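Local coordinates for phage tail sheath protein (Desulfitobacterium hafniense, PDB 3HXL) that probably assembles, as a phage-type tail sheath subunit, into the contractile tube that surrounds the inner tail tube of a myovirus-like particle, at residues K343-R348 and P424-E429; A277-S282 and Q391-I396. All blocks are in the same frame, centred on the assembly; numbering follows the deposited sequence.

Contact 1: K343-R348 and P424-E429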
# COMPACT_ATOMS: atom_id res chain seq x y z
N LYS A 343 -20.37 2.63 -1.59
CA LYS A 343 -19.88 1.42 -2.22
C LYS A 343 -18.48 1.65 -2.79
O LYS A 343 -18.27 2.55 -3.60
CB LYS A 343 -20.84 0.98 -3.34
CG LYS A 343 -22.26 0.71 -2.83
CD LYS A 343 -23.23 0.35 -3.95
CE LYS A 343 -24.65 0.13 -3.40
NZ LYS A 343 -25.65 -0.18 -4.47
N ASN A 344 -17.53 0.82 -2.37
CA ASN A 344 -16.16 1.01 -2.83
C ASN A 344 -15.95 0.85 -4.33
O ASN A 344 -15.06 1.49 -4.90
CB ASN A 344 -15.23 0.11 -2.02
CG ASN A 344 -15.10 0.60 -0.59
OD1 ASN A 344 -14.94 1.81 -0.37
ND2 ASN A 344 -15.16 -0.31 0.38
N ARG A 345 -16.77 0.03 -4.98
CA ARG A 345 -16.63 -0.12 -6.43
C ARG A 345 -17.05 1.20 -7.09
O ARG A 345 -16.48 1.60 -8.10
CB ARG A 345 -17.50 -1.26 -6.97
CG ARG A 345 -17.59 -1.24 -8.49
CD ARG A 345 -18.09 -2.55 -9.07
NE ARG A 345 -19.33 -2.99 -8.46
CZ ARG A 345 -19.98 -4.10 -8.81
NH1 ARG A 345 -19.49 -4.89 -9.76
NH2 ARG A 345 -21.11 -4.42 -8.18
N VAL A 346 -18.06 1.87 -6.53
CA VAL A 346 -18.49 3.15 -7.09
C VAL A 346 -17.33 4.13 -6.95
O VAL A 346 -17.00 4.86 -7.89
CB VAL A 346 -19.74 3.70 -6.36
CG1 VAL A 346 -20.01 5.15 -6.78
CG2 VAL A 346 -20.94 2.83 -6.71
N ILE A 347 -16.69 4.12 -5.79
CA ILE A 347 -15.55 5.00 -5.57
C ILE A 347 -14.42 4.69 -6.56
O ILE A 347 -13.76 5.60 -7.06
CB ILE A 347 -15.02 4.87 -4.11
CG1 ILE A 347 -16.10 5.35 -3.13
CG2 ILE A 347 -13.76 5.71 -3.93
CD1 ILE A 347 -16.63 6.75 -3.42
N ARG A 348 -14.18 3.41 -6.84
CA ARG A 348 -13.13 3.05 -7.79
C ARG A 348 -13.42 3.60 -9.18
O ARG A 348 -12.51 4.11 -9.85
CB ARG A 348 -12.94 1.53 -7.88
CG ARG A 348 -12.18 0.91 -6.70
CD ARG A 348 -11.86 -0.59 -6.95
NE ARG A 348 -12.94 -1.51 -6.59
CZ ARG A 348 -13.29 -1.82 -5.34
NH1 ARG A 348 -12.65 -1.27 -4.32
NH2 ARG A 348 -14.26 -2.69 -5.12
N PRO A 424 -22.83 4.01 -12.71
CA PRO A 424 -22.08 2.85 -12.21
C PRO A 424 -22.97 1.61 -12.23
O PRO A 424 -24.15 1.70 -11.92
CB PRO A 424 -21.71 3.26 -10.79
CG PRO A 424 -21.60 4.74 -10.88
CD PRO A 424 -22.81 5.10 -11.72
N VAL A 425 -22.40 0.47 -12.59
CA VAL A 425 -23.17 -0.77 -12.64
C VAL A 425 -23.87 -1.09 -11.32
O VAL A 425 -25.01 -1.56 -11.31
CB VAL A 425 -22.28 -1.96 -13.02
CG1 VAL A 425 -21.89 -1.87 -14.48
CG2 VAL A 425 -21.05 -1.99 -12.14
N ASP A 426 -23.19 -0.84 -10.21
CA ASP A 426 -23.77 -1.11 -8.90
C ASP A 426 -24.45 0.14 -8.36
O ASP A 426 -24.14 0.61 -7.27
CB ASP A 426 -22.68 -1.60 -7.93
CG ASP A 426 -21.55 -0.61 -7.77
OD1 ASP A 426 -21.01 -0.13 -8.79
OD2 ASP A 426 -21.18 -0.32 -6.61
N SER A 427 -25.38 0.67 -9.14
CA SER A 427 -26.11 1.88 -8.75
C SER A 427 -27.25 2.12 -9.74
O SER A 427 -27.04 2.15 -10.95
CB SER A 427 -25.15 3.07 -8.75
OG SER A 427 -25.81 4.27 -8.36
N ILE A 428 -28.46 2.28 -9.22
CA ILE A 428 -29.62 2.51 -10.08
C ILE A 428 -29.90 4.00 -10.22
O ILE A 428 -31.02 4.41 -10.54
CB ILE A 428 -30.90 1.82 -9.52
CG1 ILE A 428 -31.29 2.43 -8.17
CG2 ILE A 428 -30.66 0.32 -9.41
CD1 ILE A 428 -30.31 2.18 -7.05
N GLU A 429 -28.87 4.81 -9.99
CA GLU A 429 -28.99 6.25 -10.10
C GLU A 429 -27.76 6.81 -10.81
O GLU A 429 -26.62 6.45 -10.48
CB GLU A 429 -29.13 6.85 -8.70
CG GLU A 429 -29.32 8.35 -8.66
CD GLU A 429 -29.67 8.84 -7.27
OE1 GLU A 429 -30.75 8.47 -6.76
OE2 GLU A 429 -28.87 9.61 -6.69

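Contact 2: A277-S282 and Q391-I396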
# COMPACT_ATOMS: atom_id res chain seq x y z
N ALA A 277 -8.43 -4.35 -6.57
CA ALA A 277 -9.74 -4.47 -7.20
C ALA A 277 -9.83 -3.54 -8.42
O ALA A 277 -9.37 -2.40 -8.37
CB ALA A 277 -10.84 -4.13 -6.19
N ARG A 278 -10.42 -4.04 -9.50
CA ARG A 278 -10.59 -3.27 -10.73
C ARG A 278 -11.81 -2.36 -10.59
O ARG A 278 -12.64 -2.58 -9.70
CB ARG A 278 -10.81 -4.20 -11.93
CG ARG A 278 -9.80 -5.32 -12.08
CD ARG A 278 -10.11 -6.17 -13.32
NE ARG A 278 -9.48 -7.48 -13.26
CZ ARG A 278 -8.16 -7.68 -13.21
NH1 ARG A 278 -7.33 -6.65 -13.19
NH2 ARG A 278 -7.69 -8.92 -13.15
N VAL A 279 -11.93 -1.37 -11.46
CA VAL A 279 -13.06 -0.45 -11.39
C VAL A 279 -14.41 -1.11 -11.63
O VAL A 279 -15.45 -0.51 -11.39
CB VAL A 279 -12.89 0.73 -12.39
CG1 VAL A 279 -11.69 1.56 -12.00
CG2 VAL A 279 -12.74 0.20 -13.82
N ASN A 280 -14.39 -2.35 -12.11
CA ASN A 280 -15.63 -3.07 -12.35
C ASN A 280 -15.82 -4.20 -11.34
O ASN A 280 -16.73 -5.02 -11.48
CB ASN A 280 -15.66 -3.65 -13.78
CG ASN A 280 -14.48 -4.58 -14.06
OD1 ASN A 280 -13.68 -4.87 -13.17
ND2 ASN A 280 -14.38 -5.05 -15.30
N GLU A 281 -14.95 -4.25 -10.33
CA GLU A 281 -15.03 -5.31 -9.32
C GLU A 281 -15.40 -4.83 -7.92
O GLU A 281 -14.97 -3.77 -7.47
CB GLU A 281 -13.70 -6.07 -9.23
CG GLU A 281 -13.20 -6.69 -10.53
CD GLU A 281 -11.89 -7.43 -10.36
OE1 GLU A 281 -11.09 -7.05 -9.47
OE2 GLU A 281 -11.64 -8.40 -11.13
N SER A 282 -16.20 -5.64 -7.23
CA SER A 282 -16.63 -5.34 -5.87
C SER A 282 -16.14 -6.46 -4.96
O SER A 282 -16.13 -7.63 -5.37
CB SER A 282 -18.16 -5.25 -5.80
OG SER A 282 -18.60 -5.31 -4.45
N GLN A 391 -17.80 1.41 -20.20
CA GLN A 391 -19.03 0.66 -20.42
C GLN A 391 -18.72 -0.72 -20.99
O GLN A 391 -19.41 -1.70 -20.67
CB GLN A 391 -19.95 1.43 -21.37
CG GLN A 391 -21.32 0.80 -21.55
CD GLN A 391 -22.27 1.71 -22.30
OE1 GLN A 391 -21.97 2.16 -23.40
NE2 GLN A 391 -23.41 1.99 -21.69
N ASP A 392 -17.69 -0.81 -21.82
CA ASP A 392 -17.30 -2.08 -22.42
C ASP A 392 -16.80 -3.08 -21.38
O ASP A 392 -16.98 -4.29 -21.54
CB ASP A 392 -16.20 -1.89 -23.47
CG ASP A 392 -16.68 -1.12 -24.68
OD1 ASP A 392 -17.86 -1.30 -25.08
OD2 ASP A 392 -15.88 -0.35 -25.25
N ILE A 393 -16.16 -2.58 -20.33
CA ILE A 393 -15.65 -3.46 -19.28
C ILE A 393 -16.67 -3.60 -18.17
O ILE A 393 -16.36 -4.09 -17.08
CB ILE A 393 -14.34 -2.94 -18.66
CG1 ILE A 393 -14.58 -1.63 -17.92
CG2 ILE A 393 -13.28 -2.77 -19.75
CD1 ILE A 393 -13.39 -1.17 -17.11
N ASP A 394 -17.89 -3.15 -18.45
CA ASP A 394 -18.99 -3.23 -17.50
C ASP A 394 -18.75 -2.46 -16.19
O ASP A 394 -19.17 -2.91 -15.12
CB ASP A 394 -19.33 -4.70 -17.20
CG ASP A 394 -19.73 -5.47 -18.45
OD1 ASP A 394 -20.69 -5.05 -19.13
OD2 ASP A 394 -19.10 -6.51 -18.74
N ALA A 395 -18.07 -1.32 -16.29
CA ALA A 395 -17.81 -0.48 -15.12
C ALA A 395 -19.00 0.46 -14.96
O ALA A 395 -19.41 0.80 -13.85
CB ALA A 395 -16.52 0.32 -15.30
N ILE A 396 -19.55 0.89 -16.10
CA ILE A 396 -20.73 1.75 -16.11
C ILE A 396 -21.72 1.18 -17.10
O ILE A 396 -21.39 0.27 -17.87
CB ILE A 396 -20.40 3.20 -16.54
CG1 ILE A 396 -19.89 3.22 -17.98
CG2 ILE A 396 -19.37 3.80 -15.57
CD1 ILE A 396 -19.70 4.62 -18.55
O HOH W 1 -18.37 -0.26 -11.56
O HOH W 2 -19.33 -5.92 -13.43

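Contact 1: K343-R348 and P424-E429
D426 reaches from the loop between strands 415-422 and 431-438 to the start of helix 344-364, where the N-cap K343 and R345 and V346 of the first turn meet it; both elements belong to the C-terminal domain of the tail sheath family. A salt bridge joins R345 NE to D426 OD1 at 3.3 Å, with the guanidinium and carboxylate planes 44° apart, so the two groups are not coplanar as in a two-pronged pair. Beyond NE, the arginine passes the aspartate in the opposite direction, bringing R345 NH2 to 3.2 Å from D426 CB. V425 CG2 lies over one face of the guanidinium, toward its rim. The other carboxylate oxygen, D426 OD2, packs on V346 CG2 at 3.2 Å and against the methylenes of K343. Valine suits this helix position because its second methyl, V346 CG2, also meets P424 CB at 4.2 Å, while both V346 and P424 touch I431 of the next strand. D426 is the centre of an inverse gamma turn; the aspartate is poorly ordered, however, so the fine geometry deserves caution. K343, the N-cap residue, needs the length of lysine: extended beyond CG, it slides past D426 until K343 NZ donates to D426 O at 3.3 Å, arriving from above the carbonyl plane, 57° out of it.

Contact 2: A277-S282 and Q391-I396
N280 and A395 bring the two backbones together, their CA atoms 4.4 Å apart. The segment 277-282 folds into a type I beta turn from R278 to E281, whereas 391-396 carries the end of helix 373-392, closed by a Schellman motif in which D394, at positive phi, is the C-prime residue. N280 uses its side-chain amide to read this helix end: ND2 donates to I393 O over 2.8 Å, with an N-H...O angle of 171° and the acceptor practically in the amide plane. Asparagine is well matched here: CG sits between backbone N and carbonyl carbon (chi1 58°), and the amide offers an N-H to a carbonyl at the helix terminus. The bond thus ties a loop of the subtilisin-like domain to the C-terminal domain of the sheath protein. Beside it, V279 CG2 meets I393 CD1 at 3.6 Å, the two branched side chains crossing obliquely, and also touches A395 CB at 4.1 Å. Within the turn, E281 OE1 accepts from R278 N and E281 OE2 makes a salt bridge to R278 NE. A water bridges the segments, donating to V279 O at 2.9 Å and to A395 O at 2.7 Å.

The centres of contacts 1 and 2 lie about 9 Å apart, and the loop 277-282 is joined to the helix start 343-348 directly. R348 NH2 probably hydrogen-bonds to E281 O at 2.7 Å, while R345 NH1 probably does so to N280 O at 3.3 Å. R345 therefore serves both contacts, with NE turned to D426 and NH1 to the beta turn. In addition, V425 CG1 lies 3.0 Å from D394 O, and a backbone hydrogen bond links V425 with A395. All four segments thus form one continuous junction between the subtilisin-like and C-terminal domains, and R348 extends it further through a salt bridge to D326.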